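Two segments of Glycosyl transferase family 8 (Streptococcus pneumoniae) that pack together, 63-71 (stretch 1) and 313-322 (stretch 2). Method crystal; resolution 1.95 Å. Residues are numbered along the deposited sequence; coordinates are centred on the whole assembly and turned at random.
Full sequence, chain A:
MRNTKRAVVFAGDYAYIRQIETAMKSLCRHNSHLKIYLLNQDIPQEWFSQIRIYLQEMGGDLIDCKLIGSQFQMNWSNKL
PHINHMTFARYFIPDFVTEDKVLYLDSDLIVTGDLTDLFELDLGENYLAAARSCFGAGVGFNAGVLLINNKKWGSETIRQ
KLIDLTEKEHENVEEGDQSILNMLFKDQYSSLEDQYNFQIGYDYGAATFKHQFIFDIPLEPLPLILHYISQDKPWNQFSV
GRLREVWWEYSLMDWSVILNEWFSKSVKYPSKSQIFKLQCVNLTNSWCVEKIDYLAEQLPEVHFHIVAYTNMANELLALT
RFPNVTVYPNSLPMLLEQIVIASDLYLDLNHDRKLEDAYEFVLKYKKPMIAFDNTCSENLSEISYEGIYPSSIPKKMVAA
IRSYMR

Stretch 1 63-71: IDCKLIGSQ
Stretch 2 313-322: ANELLALTRF

Residues 63-66 form the end of an extended strand, and 67-71 continue as loop; this stretch runs antiparallel in register to 313-322, in which Ala 313 occupies the N-cap position before a helix from 314, with 3-10 geometry over 318-321. Three CA pairs fix the register: Asp 64 CA lies 5.7 Å from Arg 321 CA, Ile 68 CA lies 5.4 Å from Ala 318 CA, and Gly 69 CA lies 5.5 Å from Asn 314 CA. The contact buries 383 Å² without a direct hydrogen bond between the stretches.

Strand alternation sends Asp 64 and Lys 66 toward the helical segment and Cys 65 away. Asp 64 (chi1 t) bonds Lys 66 NZ through OD2 at 2.8 Å, a salt bridge that offsets charge in a buried site. Asp 64 OD2 also lies 3.4 Å from Thr 320 O, but both are acceptors. A water instead links the backbones, donating to Asp 64 O (2.7 Å) and Arg 321 O (2.8 Å). Lys 66 (m, m, t, m) folds back to reach the carboxylate, laying its aliphatic part against the 3-10 turn: CE is 3.4 Å from Thr 320 OG1, and CG 4.0 Å from Arg 321 CB. Thr 320 (p) directs OG1 back to its own turn, donating to Leu 317 O at 3.0 Å.

Leu 67 lies out of reach. Ile 68 (m, t; phi/psi -113/120) has the most surface covered by the other stretch, 86 Å², its CB 4.0 Å from Ala 318 CB, CG2 4.1 Å from Leu 317 CB and CD1 3.6 Å from Thr 320 OG1. Ala 318 presents only a methyl group here.

Gly 69 adopts phi/psi 138/167, where a CB would jam against the preceding carbonyl oxygen; its CA packs 3.5 Å from Asn 314 ND2. Asn 314 (m) points toward the loop, and a second water accepts from its ND2 (2.9 Å) and weakly from Ser 70 N (3.2 Å). Gln 71 makes no contact.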

# COMPACT_ATOMS: atom_id res chain seq x y z
N ILE A 63 14.00 3.72 -12.99
CA ILE A 63 15.32 3.84 -12.40
C ILE A 63 15.21 3.97 -10.89
O ILE A 63 14.59 4.91 -10.39
CB ILE A 63 16.08 5.06 -12.95
CG1 ILE A 63 15.92 5.16 -14.47
CG2 ILE A 63 17.56 5.00 -12.56
CD1 ILE A 63 16.50 3.97 -15.23
N ASP A 64 15.82 3.03 -10.16
CA ASP A 64 15.83 3.06 -8.70
C ASP A 64 16.95 3.97 -8.23
O ASP A 64 18.12 3.61 -8.32
CB ASP A 64 16.01 1.64 -8.15
CG ASP A 64 15.91 1.57 -6.63
OD1 ASP A 64 15.70 2.63 -5.98
OD2 ASP A 64 16.03 0.45 -6.08
N CYS A 65 16.58 5.14 -7.72
CA CYS A 65 17.58 6.08 -7.23
C CYS A 65 17.65 6.01 -5.71
O CYS A 65 16.86 6.65 -5.02
CB CYS A 65 17.27 7.49 -7.72
SG CYS A 65 17.22 7.60 -9.52
N LYS A 66 18.59 5.22 -5.21
CA LYS A 66 18.70 4.98 -3.78
C LYS A 66 19.49 6.07 -3.06
O LYS A 66 20.70 6.24 -3.28
CB LYS A 66 19.31 3.60 -3.51
CG LYS A 66 18.30 2.45 -3.61
CD LYS A 66 17.21 2.61 -2.55
CE LYS A 66 16.35 1.35 -2.41
NZ LYS A 66 15.34 1.22 -3.50
N LEU A 67 18.80 6.82 -2.21
CA LEU A 67 19.45 7.85 -1.40
C LEU A 67 20.02 7.24 -0.13
O LEU A 67 19.59 7.56 0.98
CB LEU A 67 18.48 9.00 -1.08
CG LEU A 67 18.03 9.87 -2.25
CD1 LEU A 67 16.91 9.20 -2.97
CD2 LEU A 67 17.59 11.24 -1.78
N ILE A 68 20.99 6.35 -0.30
CA ILE A 68 21.62 5.68 0.82
C ILE A 68 23.07 6.13 0.91
O ILE A 68 23.85 5.94 -0.03
CB ILE A 68 21.56 4.15 0.66
CG1 ILE A 68 20.10 3.70 0.52
CG2 ILE A 68 22.24 3.46 1.84
CD1 ILE A 68 19.92 2.22 0.20
N GLY A 69 23.44 6.74 2.04
CA GLY A 69 24.78 7.25 2.22
C GLY A 69 24.79 8.61 2.89
O GLY A 69 23.75 9.27 3.01
N SER A 70 25.98 9.04 3.33
CA SER A 70 26.14 10.29 4.07
C SER A 70 25.98 11.52 3.18
O SER A 70 25.56 12.57 3.65
CB SER A 70 27.51 10.31 4.76
OG SER A 70 28.55 10.35 3.80
N GLN A 71 26.33 11.39 1.90
CA GLN A 71 26.22 12.50 0.96
C GLN A 71 24.77 12.94 0.81
O GLN A 71 24.48 14.04 0.33
CB GLN A 71 26.84 12.16 -0.40
CG GLN A 71 26.08 11.11 -1.22
CD GLN A 71 26.42 9.69 -0.80
OE1 GLN A 71 26.41 9.36 0.38
NE2 GLN A 71 26.72 8.84 -1.78
N ALA A 313 26.85 -1.65 6.69
CA ALA A 313 27.19 -0.28 6.36
C ALA A 313 26.44 0.19 5.12
O ALA A 313 25.93 -0.63 4.35
CB ALA A 313 28.69 -0.15 6.14
N ASN A 314 26.37 1.51 4.93
CA ASN A 314 25.66 2.09 3.80
C ASN A 314 26.18 1.57 2.46
O ASN A 314 25.41 1.43 1.51
CB ASN A 314 25.73 3.61 3.83
CG ASN A 314 24.83 4.22 4.89
OD1 ASN A 314 23.93 3.57 5.41
ND2 ASN A 314 25.07 5.49 5.21
N GLU A 315 27.48 1.30 2.39
CA GLU A 315 28.10 0.78 1.17
C GLU A 315 27.43 -0.50 0.70
O GLU A 315 27.27 -0.71 -0.51
CB GLU A 315 29.60 0.53 1.39
CG GLU A 315 30.47 1.79 1.38
CD GLU A 315 30.44 2.54 2.70
OE1 GLU A 315 29.87 2.02 3.68
OE2 GLU A 315 31.00 3.66 2.76
N LEU A 316 27.03 -1.35 1.64
CA LEU A 316 26.37 -2.61 1.32
C LEU A 316 24.86 -2.43 1.15
O LEU A 316 24.25 -3.06 0.28
CB LEU A 316 26.66 -3.67 2.39
CG LEU A 316 28.11 -4.13 2.52
CD1 LEU A 316 28.23 -5.25 3.53
CD2 LEU A 316 28.66 -4.59 1.18
N LEU A 317 24.26 -1.58 1.98
CA LEU A 317 22.82 -1.34 1.88
C LEU A 317 22.48 -0.68 0.55
O LEU A 317 21.44 -0.95 -0.04
CB LEU A 317 22.31 -0.50 3.05
CG LEU A 317 22.41 -1.14 4.44
CD1 LEU A 317 21.85 -0.21 5.51
CD2 LEU A 317 21.71 -2.48 4.47
N ALA A 318 23.38 0.18 0.07
CA ALA A 318 23.16 0.87 -1.20
C ALA A 318 23.15 -0.09 -2.39
O ALA A 318 22.75 0.29 -3.49
CB ALA A 318 24.22 1.96 -1.40
N LEU A 319 23.59 -1.33 -2.18
CA LEU A 319 23.57 -2.33 -3.24
C LEU A 319 22.15 -2.69 -3.68
O LEU A 319 21.96 -3.36 -4.69
CB LEU A 319 24.33 -3.59 -2.80
CG LEU A 319 25.83 -3.47 -2.52
CD1 LEU A 319 26.40 -4.78 -2.00
CD2 LEU A 319 26.57 -3.02 -3.78
N THR A 320 21.15 -2.24 -2.92
CA THR A 320 19.74 -2.43 -3.28
C THR A 320 19.34 -1.70 -4.57
O THR A 320 18.26 -1.95 -5.11
CB THR A 320 18.79 -1.98 -2.15
OG1 THR A 320 19.06 -0.61 -1.80
CG2 THR A 320 18.96 -2.85 -0.92
N ARG A 321 20.19 -0.81 -5.06
CA ARG A 321 19.91 -0.10 -6.30
C ARG A 321 20.06 -1.04 -7.50
O ARG A 321 19.57 -0.74 -8.59
CB ARG A 321 20.84 1.11 -6.46
CG ARG A 321 22.29 0.77 -6.78
CD ARG A 321 23.19 1.98 -6.56
NE ARG A 321 24.57 1.74 -6.99
CZ ARG A 321 25.49 1.12 -6.26
NH1 ARG A 321 25.18 0.63 -5.06
NH2 ARG A 321 26.73 0.96 -6.73
N PHE A 322 20.74 -2.17 -7.28
CA PHE A 322 20.91 -3.19 -8.31
C PHE A 322 19.77 -4.19 -8.24
O PHE A 322 19.36 -4.58 -7.14
CB PHE A 322 22.22 -3.95 -8.13
CG PHE A 322 23.44 -3.10 -8.28
CD1 PHE A 322 23.86 -2.68 -9.53
CD2 PHE A 322 24.20 -2.75 -7.17
CE1 PHE A 322 25.00 -1.91 -9.68
CE2 PHE A 322 25.34 -1.98 -7.30
CZ PHE A 322 25.74 -1.55 -8.56
O HOH W 1 19.38 1.78 -9.83
O HOH W 2 27.67 6.58 4.60